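Local coordinates for phosphopantetheine attachment site family protein (Acinetobacter baumannii, PDB 4HKG) that probably carries aminoacyl or peptidyl intermediates on a phosphopantetheine arm, as a free-standing carrier protein of an uncharacterised secondary metabolic pathway, at residues T16-E21 with T36-D41; L46-D51 with T63-Y68; K20-E25 with S42-S47. All coordinates share one frame; numbering follows the deposited sequence.

This carrier protein is a compact helical bundle whose three contacts share their elements. Interactions 1 and 3 both start from helix 7-22, share K20 and E21, and have centres about 4 Å apart; the first reaches the loop that leads into helix 42-56, the second the start of that helix. Interaction 2, centred about 11 Å from interaction 1 and 10 Å from interaction 3, joins helix 42-56 to helix 64-67 and shares L46 and S47 with interaction 3. Interaction 1 closes before interaction 2 opens, yet L40 CD2 lies 4.1 Å from L65 CD2. Helix 42-56, which opens with the family's probable attachment serine, thus contacts helix 7-22 before it in sequence and helix 64-67 after it.

Interaction 1. Residues T16-E21 with T36-D41; sequences TLVAKE and TSYGLD
V18, on helix 7-22, meets Y38 and L40 in the loop that leads into helix 42-56, a standard element of the four-helix carrier-protein fold. The valine can be followed outward atom by atom. V18 CB stands back, 4.7 Å from L40 CD1, and the two methyl groups make the approach. CG1 lies anti to the backbone N (chi1 168°), which carries it out toward the loop. There V18 CG1 touches Y38 CE1 at 3.7 Å. The same V18 CG1 lies 4.0 Å from L40 CD1, so that a single methyl is shared by an aromatic ring and a leucine branch. The other tip, V18 CG2, grazes L40 CD1 at 4.2 Å.

The methyl CG1 sits at the edge of the tyrosine ring, in its plane, and the side chains of V18 and Y38 cross at about a right angle. Y38 reaches the helix because its ring carbon CG is tucked in above its own backbone, flanked by N and C (chi1 52°); I29 and Q33, earlier in the same loop, also touch this side chain. F35 also packs on L40, which is buried. The contact is therefore apolar and buries about 110 Å² in all. Within the loop, the chain turns just before L40 through a backbone bond of 3.0 Å from G39 N to T36 O. At the far end of the tyrosine, the phenol oxygen Y38 OH stands 3.8 Å from V18 CG1.

Interaction 2. Residues L46-D51 with T63-Y68; sequences LSVSGD and TLLWDY
L65 turns its CG away from its own carbonyl carbon (chi1 -79°), and with chi2 at 78° its two methyls spread toward V48 and S49 of helix 42-56. On the facing helix, V48 holds CG1 anti to the backbone N (chi1 172°), the branch that L65 meets. One leucine tip, L65 CD2, comes to 4.4 Å from V48 CG1. The other, L65 CD1, lies 4.3 Å from S49 CB. The leucine thus spans two consecutive residues of the helix.

S49 offers its carbon to this contact, while its OG bonds back to A45 O one turn earlier, so the hydroxyl has its own partner inside a buried setting. On the other side of the contact, T63 O accepts from both W66 N and D67 N. A brief helix such as 64-67, set between longer ones, is a familiar part of the carrier-protein bundle. L65 also packs on F35, L40 and L74, and a bound diol, probably from the crystallisation liquor, lies about 4 Å from its side chain. Built from carbon-to-carbon approaches alone, the junction depends on dispersion and on the exclusion of water rather than on directional bonds.

Interaction 3. Residues K20-E25 with S42-S47; sequences KEMRVE and SIVALS
E21 lies against V44 and S47, with its aliphatic part on the valine and its carboxylate beside the serine. The closest apolar approach is E21 CB to V44 CG1, at 3.6 Å, and the two side chains run alongside each other in opposite senses. Farther along, the glutamate chain bends at chi2 (-69°), which turns the carboxylate alongside S47. The carboxylate carbon E21 CD then stands 3.2 Å from S47 OG. The nearer carboxylate oxygen, E21 OE2, is 3.3 Å from S47 OG, but the angle is poor, so the pair counts as polar packing rather than a bond. E21 OE2 also passes 3.7 Å from V44 CG2. M22 comes across the valine nearly perpendicular, with M22 SD 4.1 Å from that same V44 CG2; this detail is tentative, because the methionine was modelled in two conformers.

The next shell is set by two helix ends. V44 belongs to the first turn of helix 42-56, where D41 occupies the N-cap position and its OD1 accepts from V44 N, an N-cap bond at the turn that carries the valine. The sequence GLDSI running into this helix is the signature of carrier proteins, whose serine, here probably S42, takes the phosphopantetheine arm in relatives. E21 and M22, by contrast, sit where helix 7-22 finishes. R23 leaves helical geometry with a positive phi of 61°, and a weak bond from R23 N to K20 O together with a probable one from V24 N to A19 O gives a pattern consistent with a Schellman motif. Beyond it the chain departs, V24 packing on I29 and E25 O accepting from T28 OG1.

Interaction 1. Residues T16-E21 with T36-D41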
# COMPACT_ATOMS: atom_id res chain seq x y z
N THR A 16 0.69 0.18 -7.46
CA THR A 16 0.29 1.23 -8.38
C THR A 16 0.11 2.55 -7.65
O THR A 16 0.59 3.60 -8.10
CB THR A 16 -1.01 0.84 -9.11
OG1 THR A 16 -0.80 -0.37 -9.85
CG2 THR A 16 -1.45 1.95 -10.06
N LEU A 17 -0.58 2.52 -6.51
CA LEU A 17 -0.78 3.73 -5.72
C LEU A 17 0.55 4.32 -5.26
O LEU A 17 0.77 5.54 -5.36
CB LEU A 17 -1.66 3.45 -4.50
CG LEU A 17 -3.11 3.06 -4.75
CD1 LEU A 17 -3.76 2.66 -3.44
CD2 LEU A 17 -3.86 4.19 -5.41
N VAL A 18 1.42 3.48 -4.73
CA VAL A 18 2.71 3.94 -4.22
C VAL A 18 3.55 4.53 -5.35
O VAL A 18 4.12 5.62 -5.20
CB VAL A 18 3.44 2.79 -3.48
CG1 VAL A 18 4.89 3.15 -3.21
CG2 VAL A 18 2.70 2.43 -2.19
N ALA A 19 3.64 3.84 -6.47
CA ALA A 19 4.43 4.30 -7.61
C ALA A 19 3.92 5.65 -8.13
O ALA A 19 4.72 6.54 -8.45
CB ALA A 19 4.43 3.27 -8.71
N LYS A 20 2.60 5.81 -8.21
CA LYS A 20 2.03 7.06 -8.67
C LYS A 20 2.39 8.21 -7.73
O LYS A 20 2.71 9.31 -8.18
CB LYS A 20 0.51 6.93 -8.84
CG LYS A 20 0.07 6.13 -10.07
CD LYS A 20 -0.09 7.01 -11.31
CE LYS A 20 -0.56 6.20 -12.51
NZ LYS A 20 -1.13 7.08 -13.58
N GLU A 21 2.33 7.96 -6.42
CA GLU A 21 2.70 8.97 -5.44
C GLU A 21 4.19 9.30 -5.48
O GLU A 21 4.59 10.46 -5.31
CB GLU A 21 2.30 8.53 -4.04
CG GLU A 21 0.86 8.82 -3.70
CD GLU A 21 0.63 10.31 -3.56
OE1 GLU A 21 0.06 10.94 -4.48
OE2 GLU A 21 1.01 10.87 -2.51
N THR A 36 9.78 3.22 3.68
CA THR A 36 10.65 4.35 3.99
C THR A 36 12.02 4.22 3.33
O THR A 36 12.69 5.23 3.10
CB THR A 36 10.82 4.55 5.49
OG1 THR A 36 11.27 3.33 6.10
CG2 THR A 36 9.49 4.95 6.12
N SER A 37 12.45 3.00 3.03
CA SER A 37 13.77 2.84 2.43
C SER A 37 13.81 3.33 0.98
O SER A 37 14.88 3.47 0.40
CB SER A 37 14.24 1.39 2.52
OG SER A 37 13.36 0.57 1.80
N TYR A 38 12.64 3.60 0.40
CA TYR A 38 12.60 4.28 -0.90
C TYR A 38 11.89 5.63 -0.84
O TYR A 38 11.38 6.13 -1.85
CB TYR A 38 12.09 3.40 -2.05
CG TYR A 38 10.77 2.69 -1.86
CD1 TYR A 38 9.57 3.28 -2.23
CD2 TYR A 38 10.73 1.39 -1.36
CE1 TYR A 38 8.37 2.61 -2.09
CE2 TYR A 38 9.52 0.71 -1.21
CZ TYR A 38 8.35 1.33 -1.58
OH TYR A 38 7.15 0.67 -1.46
N GLY A 39 11.87 6.22 0.35
CA GLY A 39 11.54 7.63 0.48
C GLY A 39 10.10 7.97 0.80
O GLY A 39 9.76 9.15 0.88
N LEU A 40 9.26 6.96 0.98
CA LEU A 40 7.85 7.22 1.25
C LEU A 40 7.69 7.95 2.58
O LEU A 40 8.30 7.56 3.58
CB LEU A 40 7.08 5.91 1.22
CG LEU A 40 5.56 6.02 1.27
CD1 LEU A 40 4.90 4.97 0.38
CD2 LEU A 40 5.03 5.92 2.69
N ASP A 41 6.87 9.00 2.60
CA ASP A 41 6.70 9.85 3.78
C ASP A 41 5.24 9.87 4.25
O ASP A 41 4.39 9.14 3.73
CB ASP A 41 7.25 11.26 3.54
CG ASP A 41 6.48 12.05 2.50
OD1 ASP A 41 5.42 11.60 2.02
OD2 ASP A 41 6.94 13.16 2.14

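Interaction 2. Residues L46-D51 with T63-Y68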
# COMPACT_ATOMS: atom_id res chain seq x y z
N LEU A 46 -0.67 8.99 4.01
CA LEU A 46 -2.04 9.47 4.09
C LEU A 46 -2.77 9.36 2.74
O LEU A 46 -3.94 8.94 2.68
CB LEU A 46 -2.05 10.91 4.60
CG LEU A 46 -3.41 11.61 4.61
CD1 LEU A 46 -4.39 10.86 5.51
CD2 LEU A 46 -3.27 13.06 5.06
N SER A 47 -2.09 9.71 1.66
CA SER A 47 -2.65 9.56 0.31
C SER A 47 -3.01 8.11 0.00
O SER A 47 -4.13 7.82 -0.44
CB SER A 47 -1.66 10.09 -0.74
OG SER A 47 -2.09 9.75 -2.05
N VAL A 48 -2.07 7.21 0.22
CA VAL A 48 -2.26 5.81 -0.10
C VAL A 48 -3.36 5.17 0.76
O VAL A 48 -4.24 4.49 0.23
CB VAL A 48 -0.93 5.02 0.03
CG1 VAL A 48 -1.17 3.52 -0.10
CG2 VAL A 48 0.07 5.51 -1.01
N SER A 49 -3.31 5.39 2.07
CA SER A 49 -4.32 4.81 2.93
C SER A 49 -5.71 5.38 2.62
O SER A 49 -6.69 4.63 2.60
CB SER A 49 -3.95 4.98 4.41
OG SER A 49 -3.81 6.34 4.78
N GLY A 50 -5.79 6.68 2.36
CA GLY A 50 -7.05 7.31 2.02
C GLY A 50 -7.63 6.78 0.72
O GLY A 50 -8.84 6.56 0.60
N ASP A 51 -6.76 6.58 -0.26
CA ASP A 51 -7.19 6.00 -1.53
C ASP A 51 -7.68 4.57 -1.34
O ASP A 51 -8.69 4.16 -1.93
CB ASP A 51 -6.07 6.07 -2.57
CG ASP A 51 -5.89 7.47 -3.16
OD1 ASP A 51 -6.72 8.36 -2.88
OD2 ASP A 51 -4.94 7.67 -3.94
N THR A 63 -0.93 5.06 9.71
CA THR A 63 0.04 4.29 10.47
C THR A 63 0.03 2.80 10.12
O THR A 63 0.93 2.07 10.53
CB THR A 63 -0.14 4.47 11.99
OG1 THR A 63 -1.52 4.33 12.32
CG2 THR A 63 0.35 5.86 12.43
N LEU A 64 -0.96 2.34 9.36
CA LEU A 64 -0.89 0.97 8.85
C LEU A 64 0.34 0.76 7.97
O LEU A 64 0.84 -0.37 7.87
CB LEU A 64 -2.15 0.61 8.06
CG LEU A 64 -3.40 0.35 8.91
CD1 LEU A 64 -4.61 0.20 8.00
CD2 LEU A 64 -3.24 -0.89 9.80
N LEU A 65 0.84 1.82 7.34
CA LEU A 65 2.05 1.69 6.53
C LEU A 65 3.31 1.62 7.39
O LEU A 65 4.37 1.28 6.89
CB LEU A 65 2.17 2.79 5.47
CG LEU A 65 1.31 2.60 4.21
CD1 LEU A 65 -0.16 2.95 4.44
CD2 LEU A 65 1.88 3.40 3.04
N TRP A 66 3.17 1.93 8.68
CA TRP A 66 4.23 1.66 9.65
C TRP A 66 4.11 0.23 10.17
O TRP A 66 5.11 -0.51 10.26
CB TRP A 66 4.16 2.67 10.81
CG TRP A 66 5.19 2.48 11.89
CD1 TRP A 66 5.04 1.78 13.05
CD2 TRP A 66 6.50 3.05 11.93
NE1 TRP A 66 6.19 1.85 13.79
CE2 TRP A 66 7.10 2.63 13.13
CE3 TRP A 66 7.24 3.86 11.06
CZ2 TRP A 66 8.40 2.99 13.48
CZ3 TRP A 66 8.52 4.22 11.41
CH2 TRP A 66 9.09 3.79 12.62
N ASP A 67 2.89 -0.17 10.52
CA ASP A 67 2.63 -1.48 11.11
C ASP A 67 2.86 -2.61 10.11
O ASP A 67 3.27 -3.71 10.49
CB ASP A 67 1.18 -1.56 11.59
CG ASP A 67 0.87 -0.57 12.69
OD1 ASP A 67 1.81 -0.00 13.31
OD2 ASP A 67 -0.33 -0.38 12.95
N TYR A 68 2.57 -2.33 8.85
CA TYR A 68 2.71 -3.27 7.74
C TYR A 68 3.55 -2.56 6.69
O TYR A 68 3.02 -1.97 5.75
CB TYR A 68 1.33 -3.68 7.19
CG TYR A 68 0.50 -4.33 8.27
CD1 TYR A 68 0.67 -5.67 8.58
CD2 TYR A 68 -0.42 -3.59 9.02
CE1 TYR A 68 -0.06 -6.27 9.57
CE2 TYR A 68 -1.16 -4.19 10.03
CZ TYR A 68 -0.97 -5.54 10.29
OH TYR A 68 -1.69 -6.15 11.29

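Interaction 3. Residues K20-E25 with S42-S47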
# COMPACT_ATOMS: atom_id res chain seq x y z
N LYS A 20 2.60 5.81 -8.21
CA LYS A 20 2.03 7.06 -8.67
C LYS A 20 2.39 8.21 -7.73
O LYS A 20 2.71 9.31 -8.18
CB LYS A 20 0.51 6.93 -8.84
CG LYS A 20 0.07 6.13 -10.07
CD LYS A 20 -0.09 7.01 -11.31
CE LYS A 20 -0.56 6.20 -12.51
NZ LYS A 20 -1.13 7.08 -13.58
N GLU A 21 2.33 7.96 -6.42
CA GLU A 21 2.70 8.97 -5.44
C GLU A 21 4.19 9.30 -5.48
O GLU A 21 4.59 10.46 -5.31
CB GLU A 21 2.30 8.53 -4.04
CG GLU A 21 0.86 8.82 -3.70
CD GLU A 21 0.63 10.31 -3.56
OE1 GLU A 21 0.06 10.94 -4.48
OE2 GLU A 21 1.01 10.87 -2.51
N MET A 22 5.02 8.29 -5.70
CA MET A 22 6.47 8.49 -5.69
C MET A 22 6.99 8.97 -7.04
O MET A 22 8.17 9.31 -7.17
CB MET A 22 7.19 7.20 -5.26
CG MET A 22 6.82 6.72 -3.85
SD MET A 22 6.96 7.97 -2.54
CE MET A 22 8.73 8.25 -2.54
N ARG A 23 6.10 9.01 -8.04
CA ARG A 23 6.42 9.45 -9.40
C ARG A 23 7.50 8.59 -10.07
O ARG A 23 8.40 9.11 -10.74
CB ARG A 23 6.78 10.95 -9.45
CG ARG A 23 5.73 11.84 -8.80
CD ARG A 23 5.99 13.31 -9.10
NE ARG A 23 5.34 14.20 -8.14
CZ ARG A 23 4.13 14.73 -8.30
NH1 ARG A 23 3.62 15.52 -7.37
NH2 ARG A 23 3.42 14.45 -9.39
N VAL A 24 7.38 7.28 -9.90
CA VAL A 24 8.27 6.32 -10.55
C VAL A 24 7.43 5.20 -11.16
O VAL A 24 6.24 5.07 -10.86
CB VAL A 24 9.29 5.72 -9.56
CG1 VAL A 24 10.13 6.82 -8.92
CG2 VAL A 24 8.59 4.90 -8.50
N GLU A 25 8.04 4.38 -12.02
CA GLU A 25 7.34 3.24 -12.60
C GLU A 25 7.16 2.14 -11.56
O GLU A 25 8.07 1.87 -10.77
CB GLU A 25 8.13 2.68 -13.78
CG GLU A 25 8.32 3.68 -14.89
CD GLU A 25 7.05 3.98 -15.65
OE1 GLU A 25 6.02 3.31 -15.42
OE2 GLU A 25 7.10 4.89 -16.50
N SER A 42 4.97 10.70 5.26
CA SER A 42 3.65 10.70 5.89
C SER A 42 2.55 11.22 4.98
O SER A 42 1.43 10.72 5.02
CB SER A 42 3.69 11.52 7.19
OG SER A 42 4.59 10.93 8.12
N ILE A 43 2.86 12.23 4.17
CA ILE A 43 1.91 12.74 3.20
C ILE A 43 1.51 11.63 2.23
O ILE A 43 0.32 11.43 1.94
CB ILE A 43 2.48 13.96 2.44
CG1 ILE A 43 2.54 15.17 3.37
CG2 ILE A 43 1.66 14.28 1.20
CD1 ILE A 43 3.16 16.40 2.74
N VAL A 44 2.49 10.88 1.76
CA VAL A 44 2.21 9.76 0.87
C VAL A 44 1.44 8.66 1.60
O VAL A 44 0.50 8.08 1.04
CB VAL A 44 3.50 9.21 0.22
CG1 VAL A 44 3.20 7.95 -0.58
CG2 VAL A 44 4.12 10.26 -0.68
N ALA A 45 1.81 8.36 2.84
CA ALA A 45 1.08 7.34 3.58
C ALA A 45 -0.40 7.72 3.74
O ALA A 45 -1.28 6.86 3.61
CB ALA A 45 1.71 7.09 4.95
N LEU A 46 -0.67 8.99 4.01
CA LEU A 46 -2.04 9.47 4.09
C LEU A 46 -2.77 9.36 2.74
O LEU A 46 -3.94 8.94 2.68
CB LEU A 46 -2.05 10.91 4.60
CG LEU A 46 -3.41 11.61 4.61
CD1 LEU A 46 -4.39 10.86 5.51
CD2 LEU A 46 -3.27 13.06 5.06
N SER A 47 -2.09 9.71 1.66
CA SER A 47 -2.65 9.56 0.31
C SER A 47 -3.01 8.11 0.00
O SER A 47 -4.13 7.82 -0.44
CB SER A 47 -1.66 10.09 -0.74
OG SER A 47 -2.09 9.75 -2.05